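Local coordinates for protein pentafunctional AROM polypeptide (Schizosaccharomyces pombe, PDB 5SWV) that probably catalyses two steps of shikimate biosynthesis, the dehydration of 3-dehydroquinate and the reduction of 3-dehydroshikimate, as part of a larger five-activity polypeptide, at residues 80-83 and 88-91; 46-51 and 55-60. All coordinates share one frame; numbering follows the deposited sequence.

Interaction 1 of 2, residues 80-83 and 88-91; sequences IRTI and LFPN
I83 and F89 bury the largest areas in this contact: their backbones are hydrogen-bonded, and the I83 side chain lies against the backbone of 88-90. I83 N donates to F89 O at 2.9 Å. The return bond runs from F89 N to R81 O (3.2 Å). L88 N also reaches R81 O, but weakly. The I83 N to F89 O and F89 N to R81 O bonds flank T82, whose CA lies 4.2 Å from F89 CA and also offers a CA-H...O contact to F89 O. Beyond the backbone, I83 folds over the 88-90 peptides: its CG1 lies 3.6 Å from L88 C, while CD1 reaches P90 CA at 3.9 Å. The F89 ring has I80 CG2 over one face and P90 CD over the opposite one, both offset toward the rim. CG2 of I80 makes a CH-pi contact 3.7 Å from the ring centroid of F89. Setting CG of F89 anti to its backbone N (chi1 -164°) carries the ring back along the 80-83 segment to I80. T82 approaches the ring obliquely with CG2, while its OG1 is hydrogen-bonded to E115; R81 forms salt bridges with D113 and E115. The evidence defines a single beta bridge, T82 with F89, closing the loop that leaves strand 76-79 of a TIM barrel, at the C-terminal end of that strand.

Interaction 2 of 2, residues 46-51 and 55-60; sequences LKDPKS and ISSLDF
D48 lies against F60 and S57 in a compact arrangement that joins an Asx turn to the N-cap of helix 58-69. In the tight part, CA of D48 sits over the centre of the F60 ring, 3.7 Å from the centroid, a CH-pi contact. The carboxylate continues this stack: its plane is 15° from that of the ring, and D48 CG is 3.5 Å from F60 CG. That overlap follows from CG of D48 lying anti to its backbone N (chi1 -170°), which lays the side chain along the ring toward F60 CB. At the ring's edge, near its plane, L46 CB approaches F60 CE2 at 4.0 Å. P49 CD packs obliquely against F60 CE1, and K47 meets the ring through its backbone O.

Two donors grip one carboxylate oxygen. S57 N reaches D48 OD2 on its anti lone pair at 3.1 Å with a nearly straight N-H...O angle of 168°, and S57 OG comes in nearly along the C-O axis at 2.9 Å. The same OG weakly accepts from F60 N, the capping bond, so the capping hydroxyl of S57 is itself bonded to D48 OD2. The other oxygen, OD1, takes K50 N at 3.0 Å from above the carboxylate plane, closing the Asx turn.

The contact is looser at partly exposed S51, whose OG reaches I55 O at 3.1 Å from well above the carbonyl plane. Between the two parts a water accepts from D48 N and lies 3.0 Å from S56 OG.

Interaction 2 closes before interaction 1 opens along the chain, and their centres are about 15 Å apart. Both belong to the type I 3-dehydroquinase part and lie in consecutive strand-to-helix connections of its parallel eight-stranded barrel: 46-51 and 55-60 lead from strand 38-42 into helix 58-69, whereas 80-83 and 88-91 lie between strand 76-79 and helix 94-106. They touch through I55, whose CD1 packs 3.7 Å from F89 CE1 and also near P90 CD. L58 extends the junction by resting on helix 94-106. D44, just upstream of 46-51, accepts from L88 N. Neighbouring loops on the C-terminal rim, the side that carries the active site in TIM barrels, are thereby packed together.

Interaction 1 of 2, residues 80-83 and 88-91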
loop_
_atom_site.group_PDB
_atom_site.type_symbol
_atom_site.label_atom_id
_atom_site.label_comp_id
_atom_site.label_asym_id
_atom_site.label_seq_id
_atom_site.Cartn_x
_atom_site.Cartn_y
_atom_site.Cartn_z
ATOM N N ILE A 80 -12.753 -15.396 11.930
ATOM C CA ILE A 80 -12.953 -16.223 13.108
ATOM C C ILE A 80 -12.720 -17.659 12.702
ATOM O O ILE A 80 -13.552 -18.254 12.013
ATOM C CB ILE A 80 -14.384 -16.139 13.650
ATOM C CG1 ILE A 80 -14.724 -14.721 14.079
ATOM C CG2 ILE A 80 -14.551 -17.102 14.829
ATOM C CD1 ILE A 80 -16.199 -14.571 14.412
ATOM N N ARG A 81 -11.585 -18.189 13.149
ATOM C CA ARG A 81 -11.128 -19.548 12.861
ATOM C C ARG A 81 -11.329 -20.383 14.117
ATOM O O ARG A 81 -10.862 -20.018 15.200
ATOM C CB ARG A 81 -9.653 -19.507 12.494
ATOM C CG ARG A 81 -9.041 -20.847 12.119
ATOM C CD ARG A 81 -9.535 -21.393 10.793
ATOM N NE ARG A 81 -9.289 -20.474 9.681
ATOM C CZ ARG A 81 -10.216 -19.901 8.906
ATOM N NH1 ARG A 81 -11.515 -20.148 9.057
ATOM N NH2 ARG A 81 -9.824 -19.083 7.930
ATOM N N THR A 82 -12.031 -21.500 13.957
ATOM C CA THR A 82 -12.441 -22.367 15.065
ATOM C C THR A 82 -11.413 -23.442 15.356
ATOM O O THR A 82 -10.483 -23.661 14.576
ATOM C CB THR A 82 -13.769 -23.087 14.762
ATOM O OG1 THR A 82 -13.609 -23.974 13.651
ATOM C CG2 THR A 82 -14.856 -22.107 14.437
ATOM N N ILE A 83 -11.617 -24.150 16.458
ATOM C CA ILE A 83 -10.657 -25.135 16.928
ATOM C C ILE A 83 -10.437 -26.293 15.972
ATOM O O ILE A 83 -9.310 -26.694 15.752
ATOM C CB ILE A 83 -11.005 -25.599 18.362
ATOM C CG1 ILE A 83 -10.743 -24.434 19.326
ATOM C CG2 ILE A 83 -10.180 -26.816 18.788
ATOM C CD1 ILE A 83 -11.546 -24.488 20.590
ATOM N N LEU A 88 -8.685 -21.018 17.404
ATOM C CA LEU A 88 -8.924 -21.045 18.852
ATOM C C LEU A 88 -10.372 -20.848 19.253
ATOM O O LEU A 88 -10.685 -20.954 20.429
ATOM C CB LEU A 88 -8.087 -19.952 19.536
ATOM C CG LEU A 88 -6.564 -19.978 19.269
ATOM C CD1 LEU A 88 -5.854 -18.781 19.914
ATOM C CD2 LEU A 88 -5.945 -21.302 19.729
ATOM N N PHE A 89 -11.250 -20.568 18.299
ATOM C CA PHE A 89 -12.611 -20.209 18.615
ATOM C C PHE A 89 -13.389 -21.489 18.817
ATOM O O PHE A 89 -13.264 -22.399 18.016
ATOM C CB PHE A 89 -13.239 -19.365 17.482
ATOM C CG PHE A 89 -14.494 -18.623 17.881
ATOM C CD1 PHE A 89 -14.423 -17.332 18.391
ATOM C CD2 PHE A 89 -15.745 -19.207 17.716
ATOM C CE1 PHE A 89 -15.581 -16.637 18.749
ATOM C CE2 PHE A 89 -16.911 -18.524 18.063
ATOM C CZ PHE A 89 -16.828 -17.239 18.585
ATOM N N PRO A 90 -14.206 -21.560 19.879
ATOM C CA PRO A 90 -15.003 -22.760 20.112
ATOM C C PRO A 90 -16.001 -23.045 18.993
ATOM O O PRO A 90 -16.677 -22.140 18.529
ATOM C CB PRO A 90 -15.759 -22.431 21.390
ATOM C CG PRO A 90 -15.010 -21.300 22.014
ATOM C CD PRO A 90 -14.470 -20.521 20.886
ATOM N N ASN A 91 -16.091 -24.300 18.581
ATOM C CA ASN A 91 -17.043 -24.710 17.550
ATOM C C ASN A 91 -18.492 -24.673 17.991
ATOM O O ASN A 91 -19.370 -24.542 17.143
ATOM C CB ASN A 91 -16.738 -26.125 17.044
ATOM C CG ASN A 91 -15.462 -26.187 16.241
ATOM O OD1 ASN A 91 -15.386 -25.658 15.135
ATOM N ND2 ASN A 91 -14.451 -26.835 16.792
#

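Interaction 2 of 2, residues 46-51 and 55-60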
loop_
_atom_site.group_PDB
_atom_site.type_symbol
_atom_site.label_atom_id
_atom_site.label_comp_id
_atom_site.label_asym_id
_atom_site.label_seq_id
_atom_site.Cartn_x
_atom_site.Cartn_y
_atom_site.Cartn_z
ATOM N N LEU A 46 -7.577 -12.526 19.289
ATOM C CA LEU A 46 -7.747 -11.325 20.125
ATOM C C LEU A 46 -8.179 -11.695 21.552
ATOM O O LEU A 46 -8.963 -12.620 21.739
ATOM C CB LEU A 46 -8.800 -10.385 19.538
ATOM C CG LEU A 46 -8.642 -9.814 18.136
ATOM C CD1 LEU A 46 -9.874 -9.008 17.760
ATOM C CD2 LEU A 46 -7.399 -8.954 18.038
ATOM N N LYS A 47 -7.696 -10.947 22.543
ATOM C CA LYS A 47 -8.052 -11.178 23.949
ATOM C C LYS A 47 -8.655 -9.918 24.591
ATOM O O LYS A 47 -7.970 -8.916 24.799
ATOM C CB LYS A 47 -6.826 -11.660 24.744
ATOM C CG LYS A 47 -6.160 -12.927 24.200
ATOM C CD LYS A 47 -7.021 -14.190 24.331
ATOM C CE LYS A 47 -7.075 -14.694 25.774
ATOM N NZ LYS A 47 -8.416 -15.168 26.240
ATOM N N ASP A 48 -9.947 -10.002 24.901
ATOM C CA ASP A 48 -10.709 -8.931 25.535
ATOM C C ASP A 48 -10.435 -8.904 27.041
ATOM O O ASP A 48 -10.682 -9.903 27.712
ATOM C CB ASP A 48 -12.198 -9.195 25.294
ATOM C CG ASP A 48 -13.088 -8.030 25.681
ATOM O OD1 ASP A 48 -12.673 -7.117 26.424
ATOM O OD2 ASP A 48 -14.237 -8.034 25.223
ATOM N N PRO A 49 -9.961 -7.764 27.583
ATOM C CA PRO A 49 -9.771 -7.674 29.030
ATOM C C PRO A 49 -11.040 -7.860 29.888
ATOM O O PRO A 49 -10.914 -8.269 31.045
ATOM C CB PRO A 49 -9.206 -6.275 29.217
ATOM C CG PRO A 49 -8.552 -5.968 27.933
ATOM C CD PRO A 49 -9.477 -6.545 26.917
ATOM N N LYS A 50 -12.222 -7.559 29.335
ATOM C CA LYS A 50 -13.516 -7.794 30.000
ATOM C C LYS A 50 -14.263 -8.886 29.263
ATOM O O LYS A 50 -14.853 -8.626 28.223
ATOM C CB LYS A 50 -14.368 -6.527 29.972
ATOM C CG LYS A 50 -13.719 -5.322 30.617
ATOM C CD LYS A 50 -14.327 -4.029 30.098
ATOM C CE LYS A 50 -13.486 -2.815 30.470
ATOM N NZ LYS A 50 -13.612 -1.757 29.426
ATOM N N SER A 51 -14.250 -10.107 29.771
ATOM C CA SER A 51 -14.802 -11.217 28.998
ATOM C C SER A 51 -15.590 -12.175 29.886
ATOM O O SER A 51 -16.829 -12.133 29.880
ATOM C CB SER A 51 -13.686 -11.913 28.201
ATOM O OG SER A 51 -14.208 -12.885 27.314
ATOM N N ILE A 55 -15.277 -15.181 25.106
ATOM C CA ILE A 55 -15.510 -14.614 23.774
ATOM C C ILE A 55 -15.282 -13.119 23.806
ATOM O O ILE A 55 -15.761 -12.444 24.714
ATOM C CB ILE A 55 -16.965 -14.880 23.308
ATOM C CG1 ILE A 55 -17.212 -16.383 23.184
ATOM C CG2 ILE A 55 -17.285 -14.181 21.988
ATOM C CD1 ILE A 55 -16.177 -17.111 22.339
ATOM N N SER A 56 -14.564 -12.608 22.808
ATOM C CA SER A 56 -14.420 -11.172 22.634
ATOM C C SER A 56 -15.818 -10.527 22.440
ATOM O O SER A 56 -16.620 -11.011 21.649
ATOM C CB SER A 56 -13.502 -10.872 21.441
ATOM O OG SER A 56 -12.171 -11.299 21.669
ATOM N N SER A 57 -16.119 -9.462 23.180
ATOM C CA SER A 57 -17.406 -8.767 23.032
ATOM C C SER A 57 -17.419 -7.940 21.764
ATOM O O SER A 57 -16.365 -7.536 21.279
ATOM C CB SER A 57 -17.656 -7.839 24.218
ATOM O OG SER A 57 -16.703 -6.788 24.233
ATOM N N LEU A 58 -18.612 -7.659 21.247
ATOM C CA LEU A 58 -18.770 -6.787 20.062
ATOM C C LEU A 58 -18.093 -5.435 20.198
ATOM O O LEU A 58 -17.452 -4.965 19.262
ATOM C CB LEU A 58 -20.247 -6.544 19.750
ATOM C CG LEU A 58 -20.879 -7.340 18.615
ATOM C CD1 LEU A 58 -20.730 -8.841 18.837
ATOM C CD2 LEU A 58 -22.349 -6.954 18.481
ATOM N N ASP A 59 -18.263 -4.800 21.352
ATOM C CA ASP A 59 -17.670 -3.485 21.579
ATOM C C ASP A 59 -16.148 -3.530 21.440
ATOM O O ASP A 59 -15.550 -2.683 20.777
ATOM C CB ASP A 59 -18.084 -2.926 22.953
ATOM C CG ASP A 59 -19.560 -2.522 23.005
ATOM O OD1 ASP A 59 -20.058 -1.948 22.012
ATOM O OD2 ASP A 59 -20.219 -2.776 24.037
ATOM N N PHE A 60 -15.542 -4.550 22.038
ATOM C CA PHE A 60 -14.092 -4.728 21.987
ATOM C C PHE A 60 -13.569 -4.978 20.564
ATOM O O PHE A 60 -12.689 -4.271 20.060
ATOM C CB PHE A 60 -13.690 -5.883 22.904
ATOM C CG PHE A 60 -12.240 -6.238 22.818
ATOM C CD1 PHE A 60 -11.278 -5.406 23.372
ATOM C CD2 PHE A 60 -11.830 -7.396 22.166
ATOM C CE1 PHE A 60 -9.936 -5.729 23.287
ATOM C CE2 PHE A 60 -10.482 -7.731 22.084
ATOM C CZ PHE A 60 -9.536 -6.895 22.646
HETATM O O HOH W 1 -11.587 -12.487 24.310
#